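Local coordinates for protein cobalt-precorrin-5B C(1)-methyltransferase (Archaeoglobus fulgidus, PDB 1SR8) that probably catalyses S-adenosyl-L-methionine-dependent methylation of C-1 of cobalt-precorrin-5B to give cobalt-precorrin-6A, a step of anaerobic cobalamin synthesis, at residues S27-L32 with T187-P192; T33-L38 with C194-E199; A48-V53 with E64-S69. All coordinates share one frame; numbering follows the deposited sequence.

Interaction 1: S27-L32 with T187-P192; sequences SGLYIL and TGFVEP
The ring of Phe189 packs against the backbone of Ser27 and Gly28 and against the side chain of Leu29. CB points toward 27-32, and CG stands anti to the carbonyl carbon, beside the backbone N (chi1 -62°). CG comes only loosely near Gly28 O. CD1 is closer, 3.4 Å from Gly28 O. CE1 meets the same carbonyl group, 3.6 Å from Gly28 C, and also has Leu29 CD2 at 4.0 Å. That methyl lies at the ring edge, near its plane. CZ, at the tip, approaches Ser27 O (3.9 Å). Gly28 leaves room for the ring, and its positive phi (77°) favours glycine just after the helix. An alanine at Phe189 would probably leave the Gly28 peptide and Leu29 CD2 without the ring beside them, and open a gap between the segments.

A second cluster lies further along. Ile31 and Pro192 meet tip to tip, CD1 to CG at 3.9 Å. The Glu191 side chain crosses Ile31 at about a right angle, its OE2 3.8 Å from Ile31 CD1. The carboxylate has stronger partners: OE2 forms a salt bridge with Lys201, and OE1 one with Arg40. Arg40 also donates to Gly28 O, so one arginine joins both segments. ST turns shape the chain on each side, Leu29 N to Ser27 OG and Phe189 N to Thr187 OG1. Ser27 OG is also hydrogen-bonded to Lys24 O.

No hydrogen bond links the two segments directly. The arrangement is that of a three-stranded antiparallel sheet, in which residues on and next to the outer strands 30-33 and 189-190 meet, with strand 36-42 between those strands in the sheet.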
ATOM      1  N   SER A  27      -6.096 -10.676  -8.039  1.00 28.33           N
ATOM      2  CA  SER A  27      -5.494 -10.878  -6.723  1.00 27.18           C
ATOM      3  C   SER A  27      -4.896  -9.609  -6.112  1.00 26.92           C
ATOM      4  O   SER A  27      -4.534  -9.585  -4.935  1.00 27.21           O
ATOM      5  CB  SER A  27      -4.404 -11.954  -6.810  1.00 25.65           C
ATOM      6  OG  SER A  27      -3.196 -11.441  -7.359  1.00 25.82           O
ATOM      7  N   GLY A  28      -4.796  -8.556  -6.913  1.00 27.57           N
ATOM      8  CA  GLY A  28      -4.217  -7.313  -6.434  1.00 26.89           C
ATOM      9  C   GLY A  28      -2.702  -7.400  -6.359  1.00 26.68           C
ATOM     10  O   GLY A  28      -2.018  -6.396  -6.170  1.00 26.07           O
ATOM     11  N   LEU A  29      -2.166  -8.603  -6.529  1.00 26.37           N
ATOM     12  CA  LEU A  29      -0.724  -8.792  -6.450  1.00 26.90           C
ATOM     13  C   LEU A  29       0.031  -8.646  -7.778  1.00 26.95           C
ATOM     14  O   LEU A  29       1.265  -8.614  -7.795  1.00 26.79           O
ATOM     15  CB  LEU A  29      -0.424 -10.147  -5.789  1.00 26.30           C
ATOM     16  CG  LEU A  29      -0.811 -10.204  -4.300  1.00 25.83           C
ATOM     17  CD1 LEU A  29      -0.845 -11.644  -3.834  1.00 25.57           C
ATOM     18  CD2 LEU A  29       0.168  -9.396  -3.466  1.00 22.26           C
ATOM     19  N   TYR A  30      -0.696  -8.533  -8.885  1.00 27.89           N
ATOM     20  CA  TYR A  30      -0.036  -8.375 -10.173  1.00 27.90           C
ATOM     21  C   TYR A  30      -0.584  -7.256 -11.042  1.00 28.02           C
ATOM     22  O   TYR A  30      -1.802  -7.084 -11.175  1.00 26.11           O
ATOM     23  CB  TYR A  30      -0.100  -9.672 -10.976  1.00 31.92           C
ATOM     24  CG  TYR A  30       0.582 -10.839 -10.315  1.00 35.13           C
ATOM     25  CD1 TYR A  30      -0.069 -11.581  -9.334  1.00 36.08           C
ATOM     26  CD2 TYR A  30       1.891 -11.180 -10.645  1.00 35.60           C
ATOM     27  CE1 TYR A  30       0.564 -12.633  -8.697  1.00 37.44           C
ATOM     28  CE2 TYR A  30       2.538 -12.230 -10.012  1.00 37.05           C
ATOM     29  CZ  TYR A  30       1.869 -12.950  -9.036  1.00 38.31           C
ATOM     30  OH  TYR A  30       2.510 -13.970  -8.367  1.00 40.90           O
ATOM     31  N   ILE A  31       0.344  -6.497 -11.620  1.00 28.11           N
ATOM     32  CA  ILE A  31       0.035  -5.421 -12.550  1.00 28.65           C
ATOM     33  C   ILE A  31       0.526  -5.947 -13.902  1.00 31.44           C
ATOM     34  O   ILE A  31       1.728  -6.086 -14.139  1.00 31.39           O
ATOM     35  CB  ILE A  31       0.801  -4.116 -12.248  1.00 26.04           C
ATOM     36  CG1 ILE A  31       0.341  -3.516 -10.922  1.00 25.57           C
ATOM     37  CG2 ILE A  31       0.566  -3.122 -13.370  1.00 24.07           C
ATOM     38  CD1 ILE A  31       1.026  -2.208 -10.583  1.00 23.24           C
ATOM     39  N   LEU A  32      -0.412  -6.259 -14.777  1.00 33.20           N
ATOM     40  CA  LEU A  32      -0.080  -6.775 -16.092  1.00 35.09           C
ATOM     41  C   LEU A  32       0.563  -5.684 -16.937  1.00 35.91           C
ATOM     42  O   LEU A  32       0.123  -4.536 -16.920  1.00 34.04           O
ATOM     43  CB  LEU A  32      -1.359  -7.290 -16.751  1.00 35.41           C
ATOM     44  CG  LEU A  32      -1.391  -7.672 -18.224  1.00 38.48           C
ATOM     45  CD1 LEU A  32      -0.448  -8.830 -18.503  1.00 39.89           C
ATOM     46  CD2 LEU A  32      -2.816  -8.050 -18.578  1.00 39.02           C
ATOM     47  N   THR A 187      -4.193   1.069   0.913  1.00 18.06           N
ATOM     48  CA  THR A 187      -4.901   0.027   0.165  1.00 18.53           C
ATOM     49  C   THR A 187      -4.602  -1.367   0.698  1.00 17.68           C
ATOM     50  O   THR A 187      -5.396  -2.281   0.534  1.00 17.34           O
ATOM     51  CB  THR A 187      -4.516   0.030  -1.329  1.00 18.18           C
ATOM     52  OG1 THR A 187      -3.120  -0.269  -1.462  1.00 20.35           O
ATOM     53  CG2 THR A 187      -4.783   1.374  -1.945  1.00 17.77           C
ATOM     54  N   GLY A 188      -3.443  -1.512   1.332  1.00 19.11           N
ATOM     55  CA  GLY A 188      -3.015  -2.796   1.855  1.00 17.90           C
ATOM     56  C   GLY A 188      -1.901  -3.348   0.974  1.00 18.06           C
ATOM     57  O   GLY A 188      -1.215  -4.299   1.338  1.00 17.03           O
ATOM     58  N   PHE A 189      -1.708  -2.734  -0.188  1.00 17.21           N
ATOM     59  CA  PHE A 189      -0.693  -3.189  -1.136  1.00 18.47           C
ATOM     60  C   PHE A 189       0.382  -2.139  -1.355  1.00 19.98           C
ATOM     61  O   PHE A 189       0.148  -0.943  -1.146  1.00 20.27           O
ATOM     62  CB  PHE A 189      -1.342  -3.513  -2.487  1.00 16.81           C
ATOM     63  CG  PHE A 189      -2.357  -4.624  -2.429  1.00 16.74           C
ATOM     64  CD1 PHE A 189      -2.023  -5.910  -2.833  1.00 17.96           C
ATOM     65  CD2 PHE A 189      -3.647  -4.382  -1.973  1.00 16.21           C
ATOM     66  CE1 PHE A 189      -2.962  -6.943  -2.787  1.00 19.46           C
ATOM     67  CE2 PHE A 189      -4.594  -5.403  -1.920  1.00 16.62           C
ATOM     68  CZ  PHE A 189      -4.251  -6.687  -2.329  1.00 18.26           C
ATOM     69  N   VAL A 190       1.561  -2.597  -1.775  1.00 19.70           N
ATOM     70  CA  VAL A 190       2.679  -1.710  -2.063  1.00 19.11           C
ATOM     71  C   VAL A 190       2.780  -1.570  -3.584  1.00 20.01           C
ATOM     72  O   VAL A 190       2.949  -2.561  -4.290  1.00 21.16           O
ATOM     73  CB  VAL A 190       4.009  -2.279  -1.504  1.00 18.36           C
ATOM     74  CG1 VAL A 190       5.190  -1.481  -2.030  1.00 18.40           C
ATOM     75  CG2 VAL A 190       4.001  -2.222   0.006  1.00 18.75           C
ATOM     76  N   GLU A 191       2.640  -0.346  -4.085  1.00 19.72           N
ATOM     77  CA  GLU A 191       2.731  -0.087  -5.517  1.00 20.75           C
ATOM     78  C   GLU A 191       4.211  -0.241  -5.893  1.00 22.64           C
ATOM     79  O   GLU A 191       5.068   0.431  -5.312  1.00 23.61           O
ATOM     80  CB  GLU A 191       2.241   1.334  -5.819  1.00 20.92           C
ATOM     81  CG  GLU A 191       2.121   1.657  -7.303  1.00 23.88           C
ATOM     82  CD  GLU A 191       0.948   0.959  -7.989  1.00 25.17           C
ATOM     83  OE1 GLU A 191       0.347   0.038  -7.397  1.00 25.33           O
ATOM     84  OE2 GLU A 191       0.630   1.331  -9.140  1.00 25.37           O
ATOM     85  N   PRO A 192       4.528  -1.121  -6.873  1.00 22.96           N
ATOM     86  CA  PRO A 192       5.900  -1.389  -7.335  1.00 23.52           C
ATOM     87  C   PRO A 192       6.555  -0.299  -8.172  1.00 26.17           C
ATOM     88  O   PRO A 192       6.852  -0.490  -9.356  1.00 26.74           O
ATOM     89  CB  PRO A 192       5.751  -2.691  -8.102  1.00 22.24           C
ATOM     90  CG  PRO A 192       4.420  -2.509  -8.748  1.00 24.00           C
ATOM     91  CD  PRO A 192       3.560  -1.929  -7.639  1.00 21.82           C
TER

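Interaction 2: T33-L38 with C194-E199; sequences TEDGYL and CKKLVE
Lys196 NZ forms a salt bridge with Asp35 OD2 at 2.6 Å. The ammonium meets the syn side of OD2, 26° out of the carboxylate plane. A water accepts a good bond from Glu34 N and a weak, long one from NZ. The lysine has CG anti to its backbone N and bends at chi2 (68°), then runs extended to the hairpin turn. Lys196 CE passes Thr33, 3.5 Å from Thr33 OG1. The lysine therefore packs through its methylenes as well as bonding through its charge. This polar end is on the exposed side.

Leu38 carries the buried side. Its CD1 sits against the helix backbone, 3.4 Å from Leu197 CA, tighter than usual van der Waals contact. The same methyl touches Leu197 CB at 3.6 Å. Leu38 CD2 lies 4.1 Å from Cys194 SG, and Lys196 CG lies against both Leu38 methyls. Cys194 is the N-cap of the helix; its SG accepts a weak bond from Leu197 N.

Thr33 N bonds to Gly36 O (2.9 Å) and closes the turn between strands 30-33 and 36-42. Glu34 adds a salt bridge to Lys203, further along the same helix. Helix 195-204 thus lies with its first turn against this hairpin, and Leu197 reaches across to Ile31 of strand 30-33.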
ATOM      1  N   THR A  33       1.628  -6.040 -17.651  1.00 37.90           N
ATOM      2  CA  THR A  33       2.304  -5.090 -18.525  1.00 39.46           C
ATOM      3  C   THR A  33       2.252  -5.590 -19.967  1.00 41.54           C
ATOM      4  O   THR A  33       1.721  -6.671 -20.257  1.00 39.90           O
ATOM      5  CB  THR A  33       3.788  -4.876 -18.147  1.00 38.67           C
ATOM      6  OG1 THR A  33       4.554  -6.028 -18.516  1.00 40.72           O
ATOM      7  CG2 THR A  33       3.924  -4.635 -16.657  1.00 39.28           C
ATOM      8  N   GLU A  34       2.809  -4.783 -20.863  1.00 44.33           N
ATOM      9  CA  GLU A  34       2.850  -5.089 -22.288  1.00 47.19           C
ATOM     10  C   GLU A  34       3.519  -6.451 -22.519  1.00 48.42           C
ATOM     11  O   GLU A  34       3.074  -7.244 -23.353  1.00 48.63           O
ATOM     12  CB  GLU A  34       3.623  -3.979 -23.008  1.00 47.41           C
ATOM     13  CG  GLU A  34       3.216  -3.735 -24.447  1.00 49.58           C
ATOM     14  CD  GLU A  34       3.750  -2.411 -24.976  1.00 50.24           C
ATOM     15  OE1 GLU A  34       4.978  -2.199 -24.922  1.00 52.16           O
ATOM     16  OE2 GLU A  34       2.942  -1.582 -25.445  1.00 50.64           O
ATOM     17  N   ASP A  35       4.577  -6.718 -21.757  1.00 48.92           N
ATOM     18  CA  ASP A  35       5.310  -7.973 -21.876  1.00 49.27           C
ATOM     19  C   ASP A  35       5.640  -8.598 -20.517  1.00 47.36           C
ATOM     20  O   ASP A  35       6.802  -8.641 -20.110  1.00 49.54           O
ATOM     21  CB  ASP A  35       6.607  -7.744 -22.675  1.00 51.61           C
ATOM     22  CG  ASP A  35       7.527  -6.715 -22.028  1.00 53.56           C
ATOM     23  OD1 ASP A  35       8.554  -6.362 -22.648  1.00 53.90           O
ATOM     24  OD2 ASP A  35       7.228  -6.259 -20.901  1.00 56.03           O
ATOM     25  N   GLY A  36       4.619  -9.086 -19.821  1.00 44.54           N
ATOM     26  CA  GLY A  36       4.852  -9.703 -18.526  1.00 41.20           C
ATOM     27  C   GLY A  36       3.999  -9.144 -17.408  1.00 39.25           C
ATOM     28  O   GLY A  36       2.923  -8.602 -17.656  1.00 38.01           O
ATOM     29  N   TYR A  37       4.489  -9.272 -16.177  1.00 38.59           N
ATOM     30  CA  TYR A  37       3.784  -8.792 -14.988  1.00 38.56           C
ATOM     31  C   TYR A  37       4.716  -8.025 -14.049  1.00 37.46           C
ATOM     32  O   TYR A  37       5.931  -8.226 -14.063  1.00 38.92           O
ATOM     33  CB  TYR A  37       3.203  -9.975 -14.196  1.00 39.84           C
ATOM     34  CG  TYR A  37       2.117 -10.764 -14.900  1.00 42.61           C
ATOM     35  CD1 TYR A  37       0.785 -10.337 -14.878  1.00 43.00           C
ATOM     36  CD2 TYR A  37       2.420 -11.938 -15.602  1.00 44.26           C
ATOM     37  CE1 TYR A  37      -0.226 -11.059 -15.541  1.00 44.53           C
ATOM     38  CE2 TYR A  37       1.416 -12.670 -16.272  1.00 46.14           C
ATOM     39  CZ  TYR A  37       0.099 -12.223 -16.238  1.00 45.51           C
ATOM     40  OH  TYR A  37      -0.885 -12.929 -16.902  1.00 45.29           O
ATOM     41  N   LEU A  38       4.140  -7.126 -13.255  1.00 35.19           N
ATOM     42  CA  LEU A  38       4.893  -6.393 -12.241  1.00 32.23           C
ATOM     43  C   LEU A  38       4.245  -6.897 -10.955  1.00 31.55           C
ATOM     44  O   LEU A  38       3.023  -7.058 -10.890  1.00 30.66           O
ATOM     45  CB  LEU A  38       4.715  -4.876 -12.364  1.00 32.81           C
ATOM     46  CG  LEU A  38       5.704  -4.125 -13.260  1.00 34.38           C
ATOM     47  CD1 LEU A  38       5.316  -2.656 -13.352  1.00 35.71           C
ATOM     48  CD2 LEU A  38       7.100  -4.258 -12.696  1.00 33.78           C
ATOM     49  N   CYS A 194       8.900   1.805 -10.104  1.00 30.25           N
ATOM     50  CA  CYS A 194      10.125   1.651 -10.886  1.00 30.13           C
ATOM     51  C   CYS A 194       9.822   2.277 -12.257  1.00 31.12           C
ATOM     52  O   CYS A 194       8.704   2.739 -12.494  1.00 30.22           O
ATOM     53  CB  CYS A 194      10.487   0.171 -11.034  1.00 27.57           C
ATOM     54  SG  CYS A 194       9.160  -0.897 -11.643  1.00 29.26           S
ATOM     55  N   LYS A 195      10.798   2.304 -13.156  1.00 31.84           N
ATOM     56  CA  LYS A 195      10.572   2.896 -14.471  1.00 32.16           C
ATOM     57  C   LYS A 195       9.545   2.104 -15.259  1.00 31.44           C
ATOM     58  O   LYS A 195       8.662   2.679 -15.893  1.00 31.42           O
ATOM     59  CB  LYS A 195      11.880   2.965 -15.261  1.00 34.95           C
ATOM     60  CG  LYS A 195      12.999   3.673 -14.518  1.00 38.74           C
ATOM     61  CD  LYS A 195      14.296   3.656 -15.317  1.00 42.85           C
ATOM     62  CE  LYS A 195      15.505   3.622 -14.388  1.00 44.36           C
ATOM     63  NZ  LYS A 195      15.518   2.370 -13.563  1.00 46.15           N
ATOM     64  N   LYS A 196       9.662   0.782 -15.217  1.00 30.28           N
ATOM     65  CA  LYS A 196       8.738  -0.084 -15.932  1.00 30.13           C
ATOM     66  C   LYS A 196       7.288   0.229 -15.559  1.00 29.83           C
ATOM     67  O   LYS A 196       6.422   0.297 -16.433  1.00 29.71           O
ATOM     68  CB  LYS A 196       9.052  -1.546 -15.623  1.00 32.58           C
ATOM     69  CG  LYS A 196       8.059  -2.557 -16.208  1.00 36.78           C
ATOM     70  CD  LYS A 196       8.129  -2.626 -17.733  1.00 41.70           C
ATOM     71  CE  LYS A 196       7.260  -3.760 -18.288  1.00 44.90           C
ATOM     72  NZ  LYS A 196       7.405  -3.874 -19.778  1.00 47.31           N
ATOM     73  N   LEU A 197       7.024   0.416 -14.268  1.00 27.11           N
ATOM     74  CA  LEU A 197       5.669   0.735 -13.823  1.00 26.17           C
ATOM     75  C   LEU A 197       5.229   2.094 -14.351  1.00 24.77           C
ATOM     76  O   LEU A 197       4.115   2.233 -14.845  1.00 22.48           O
ATOM     77  CB  LEU A 197       5.569   0.742 -12.289  1.00 26.91           C
ATOM     78  CG  LEU A 197       4.187   1.096 -11.714  1.00 27.35           C
ATOM     79  CD1 LEU A 197       3.166   0.048 -12.151  1.00 25.12           C
ATOM     80  CD2 LEU A 197       4.253   1.169 -10.196  1.00 25.60           C
ATOM     81  N   VAL A 198       6.098   3.098 -14.242  1.00 25.39           N
ATOM     82  CA  VAL A 198       5.751   4.435 -14.717  1.00 26.60           C
ATOM     83  C   VAL A 198       5.397   4.428 -16.206  1.00 28.45           C
ATOM     84  O   VAL A 198       4.454   5.107 -16.613  1.00 28.22           O
ATOM     85  CB  VAL A 198       6.896   5.456 -14.471  1.00 26.43           C
ATOM     86  CG1 VAL A 198       6.531   6.802 -15.069  1.00 26.30           C
ATOM     87  CG2 VAL A 198       7.137   5.626 -12.982  1.00 25.07           C
ATOM     88  N   GLU A 199       6.134   3.656 -17.006  1.00 30.06           N
ATOM     89  CA  GLU A 199       5.888   3.572 -18.449  1.00 31.07           C
ATOM     90  C   GLU A 199       4.635   2.777 -18.749  1.00 30.19           C
ATOM     91  O   GLU A 199       3.865   3.120 -19.654  1.00 29.00           O
ATOM     92  CB  GLU A 199       7.057   2.900 -19.162  1.00 34.50           C
ATOM     93  CG  GLU A 199       8.405   3.482 -18.827  1.00 40.64           C
ATOM     94  CD  GLU A 199       9.516   2.835 -19.632  1.00 44.63           C
ATOM     95  OE1 GLU A 199       9.454   1.595 -19.838  1.00 44.11           O
ATOM     96  OE2 GLU A 199      10.448   3.566 -20.047  1.00 45.95           O
TER
HETATM   97  O   HOH W   1       4.357  -2.353 -20.411  1.00 27.20           O

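Interaction 3: A48-V53 with E64-S69; sequences ASAAAV and EKVKVS
Val53 reaches from helix 48-53 to both inward-facing valines of strand 65-68. Its CG1 lies 3.9 Å from Val66 CB, and its CG2 lies 3.8 Å from Val68 CG1. CG1 stands anti to the backbone N (chi1 173°) and CG2 anti to the carbonyl carbon, which splits the two methyls between the two partners. Val53 and Val66 lie alongside each other, running opposite ways, while Val53 meets Val68 at a slant.

One turn earlier, small residues let the valines reach the helix backbone. Val68 CG1 is 3.7 Å from Ala50 CA. Val66 CG2 is 3.8 Å from Ala50 O and 4.0 Å from Ala50 CB. Ser49 CB is a looser neighbour of Val68 CG1, at 4.2 Å. The serine hydroxyl is bonded to Gly45 O within its own helix.

No hydrogen bond crosses this buried side, and the side-chain contacts are between aliphatic groups. The other face of the strand is different. Lys65 and Lys67 are exposed, and the side chain of Lys67 leaves away from the helix; its NZ has a long, weak ion pair with Glu77.

The axes approach to 8.2 Å at 121° between their directions. Ala48 and Ala51 touch Phe106 and Ala108 of strand 105-111. The arrangement is typical of two-layer alpha/beta packing, in which helix 44-57 lies on one face of a mixed sheet and meets its edge strand 63-68.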
ATOM      1  N   ALA A  48       1.486  -6.790   9.276  1.00 19.40           N
ATOM      2  CA  ALA A  48       1.133  -6.827  10.689  1.00 18.94           C
ATOM      3  C   ALA A  48      -0.141  -7.658  10.871  1.00 19.81           C
ATOM      4  O   ALA A  48      -0.252  -8.465  11.807  1.00 19.08           O
ATOM      5  CB  ALA A  48       0.925  -5.407  11.213  1.00 17.41           C
ATOM      6  N   SER A  49      -1.103  -7.466   9.968  1.00 19.64           N
ATOM      7  CA  SER A  49      -2.360  -8.199  10.031  1.00 18.87           C
ATOM      8  C   SER A  49      -2.109  -9.689   9.896  1.00 18.85           C
ATOM      9  O   SER A  49      -2.686 -10.496  10.635  1.00 19.20           O
ATOM     10  CB  SER A  49      -3.305  -7.743   8.917  1.00 19.22           C
ATOM     11  OG  SER A  49      -3.738  -6.416   9.137  1.00 18.97           O
ATOM     12  N   ALA A  50      -1.250 -10.052   8.949  1.00 16.92           N
ATOM     13  CA  ALA A  50      -0.932 -11.454   8.718  1.00 16.78           C
ATOM     14  C   ALA A  50      -0.319 -12.070   9.968  1.00 16.78           C
ATOM     15  O   ALA A  50      -0.690 -13.179  10.360  1.00 18.71           O
ATOM     16  CB  ALA A  50       0.018 -11.595   7.532  1.00 15.57           C
ATOM     17  N   ALA A  51       0.607 -11.351  10.599  1.00 16.84           N
ATOM     18  CA  ALA A  51       1.259 -11.845  11.816  1.00 17.07           C
ATOM     19  C   ALA A  51       0.228 -12.101  12.908  1.00 17.58           C
ATOM     20  O   ALA A  51       0.228 -13.156  13.539  1.00 18.85           O
ATOM     21  CB  ALA A  51       2.305 -10.844  12.309  1.00 14.22           C
ATOM     22  N   ALA A  52      -0.659 -11.137  13.122  1.00 17.90           N
ATOM     23  CA  ALA A  52      -1.695 -11.270  14.143  1.00 16.87           C
ATOM     24  C   ALA A  52      -2.610 -12.454  13.871  1.00 17.74           C
ATOM     25  O   ALA A  52      -2.874 -13.262  14.762  1.00 18.06           O
ATOM     26  CB  ALA A  52      -2.514  -9.994  14.217  1.00 17.48           C
ATOM     27  N   VAL A  53      -3.105 -12.551  12.642  1.00 18.34           N
ATOM     28  CA  VAL A  53      -3.988 -13.648  12.273  1.00 19.83           C
ATOM     29  C   VAL A  53      -3.298 -15.008  12.412  1.00 22.39           C
ATOM     30  O   VAL A  53      -3.901 -15.966  12.895  1.00 24.02           O
ATOM     31  CB  VAL A  53      -4.494 -13.475  10.832  1.00 19.74           C
ATOM     32  CG1 VAL A  53      -5.271 -14.693  10.404  1.00 19.31           C
ATOM     33  CG2 VAL A  53      -5.370 -12.236  10.742  1.00 18.22           C
ATOM     34  N   GLU A  64       1.042 -21.918   7.942  1.00 38.14           N
ATOM     35  CA  GLU A  64       2.113 -21.601   7.015  1.00 36.73           C
ATOM     36  C   GLU A  64       1.671 -20.476   6.107  1.00 34.92           C
ATOM     37  O   GLU A  64       2.489 -19.855   5.440  1.00 35.29           O
ATOM     38  CB  GLU A  64       2.463 -22.821   6.173  1.00 39.56           C
ATOM     39  CG  GLU A  64       3.070 -23.960   6.969  1.00 44.14           C
ATOM     40  CD  GLU A  64       3.279 -25.200   6.125  1.00 46.17           C
ATOM     41  OE1 GLU A  64       2.275 -25.868   5.770  1.00 47.52           O
ATOM     42  OE2 GLU A  64       4.453 -25.492   5.809  1.00 48.48           O
ATOM     43  N   LYS A  65       0.365 -20.236   6.082  1.00 34.00           N
ATOM     44  CA  LYS A  65      -0.243 -19.177   5.273  1.00 32.64           C
ATOM     45  C   LYS A  65      -1.555 -18.759   5.918  1.00 30.83           C
ATOM     46  O   LYS A  65      -2.237 -19.566   6.551  1.00 29.72           O
ATOM     47  CB  LYS A  65      -0.549 -19.666   3.856  1.00 34.26           C
ATOM     48  CG  LYS A  65       0.666 -20.033   3.034  1.00 40.09           C
ATOM     49  CD  LYS A  65       0.259 -20.719   1.720  1.00 44.11           C
ATOM     50  CE  LYS A  65       1.483 -21.223   0.925  1.00 45.91           C
ATOM     51  NZ  LYS A  65       1.106 -21.987  -0.305  1.00 45.89           N
ATOM     52  N   VAL A  66      -1.902 -17.492   5.771  1.00 29.26           N
ATOM     53  CA  VAL A  66      -3.162 -16.995   6.308  1.00 27.93           C
ATOM     54  C   VAL A  66      -3.739 -16.061   5.263  1.00 27.07           C
ATOM     55  O   VAL A  66      -3.032 -15.587   4.374  1.00 26.66           O
ATOM     56  CB  VAL A  66      -2.983 -16.197   7.629  1.00 26.05           C
ATOM     57  CG1 VAL A  66      -2.277 -17.048   8.670  1.00 27.93           C
ATOM     58  CG2 VAL A  66      -2.214 -14.917   7.366  1.00 24.75           C
ATOM     59  N   LYS A  67      -5.033 -15.811   5.358  1.00 26.37           N
ATOM     60  CA  LYS A  67      -5.671 -14.907   4.431  1.00 25.93           C
ATOM     61  C   LYS A  67      -6.090 -13.690   5.242  1.00 24.43           C
ATOM     62  O   LYS A  67      -6.690 -13.826   6.307  1.00 24.90           O
ATOM     63  CB  LYS A  67      -6.885 -15.584   3.801  1.00 27.80           C
ATOM     64  CG  LYS A  67      -7.595 -14.748   2.747  1.00 32.53           C
ATOM     65  CD  LYS A  67      -8.588 -15.588   1.948  1.00 36.83           C
ATOM     66  CE  LYS A  67      -7.863 -16.654   1.105  1.00 41.27           C
ATOM     67  NZ  LYS A  67      -7.078 -17.657   1.912  1.00 42.85           N
ATOM     68  N   VAL A  68      -5.747 -12.503   4.763  1.00 21.39           N
ATOM     69  CA  VAL A  68      -6.129 -11.291   5.469  1.00 21.22           C
ATOM     70  C   VAL A  68      -6.886 -10.337   4.553  1.00 21.18           C
ATOM     71  O   VAL A  68      -6.644 -10.293   3.341  1.00 20.98           O
ATOM     72  CB  VAL A  68      -4.897 -10.560   6.049  1.00 20.91           C
ATOM     73  CG1 VAL A  68      -4.289 -11.378   7.167  1.00 21.00           C
ATOM     74  CG2 VAL A  68      -3.875 -10.330   4.964  1.00 23.11           C
ATOM     75  N   SER A  69      -7.825  -9.595   5.133  1.00 19.19           N
ATOM     76  CA  SER A  69      -8.586  -8.629   4.362  1.00 19.72           C
ATOM     77  C   SER A  69      -7.711  -7.382   4.269  1.00 19.81           C
ATOM     78  O   SER A  69      -6.793  -7.201   5.072  1.00 17.64           O
ATOM     79  CB  SER A  69      -9.914  -8.320   5.058  1.00 21.58           C
ATOM     80  OG  SER A  69      -9.720  -7.874   6.391  1.00 24.01           O
TER

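Interactions 1 and 2 hold neighbouring parts of one unit. Both use the hairpin of strands 30-33 and 36-42, and Ile31 O pairs with Leu38 N between them. They also touch where Leu197 packs on Glu191. Interaction 3 belongs to a different, mixed sheet and is set apart, its centre about 17 Å from that of interaction 1 and about 28 Å from that of interaction 2. It is a buried contact made of aliphatic groups. Interaction 1 is partly buried and sets an aromatic ring against backbone carbonyls. Interaction 2 is also partly buried, with its charged end at the exposed Asp35. It lies farthest from the chain centre; it alone has a salt bridge across its segments.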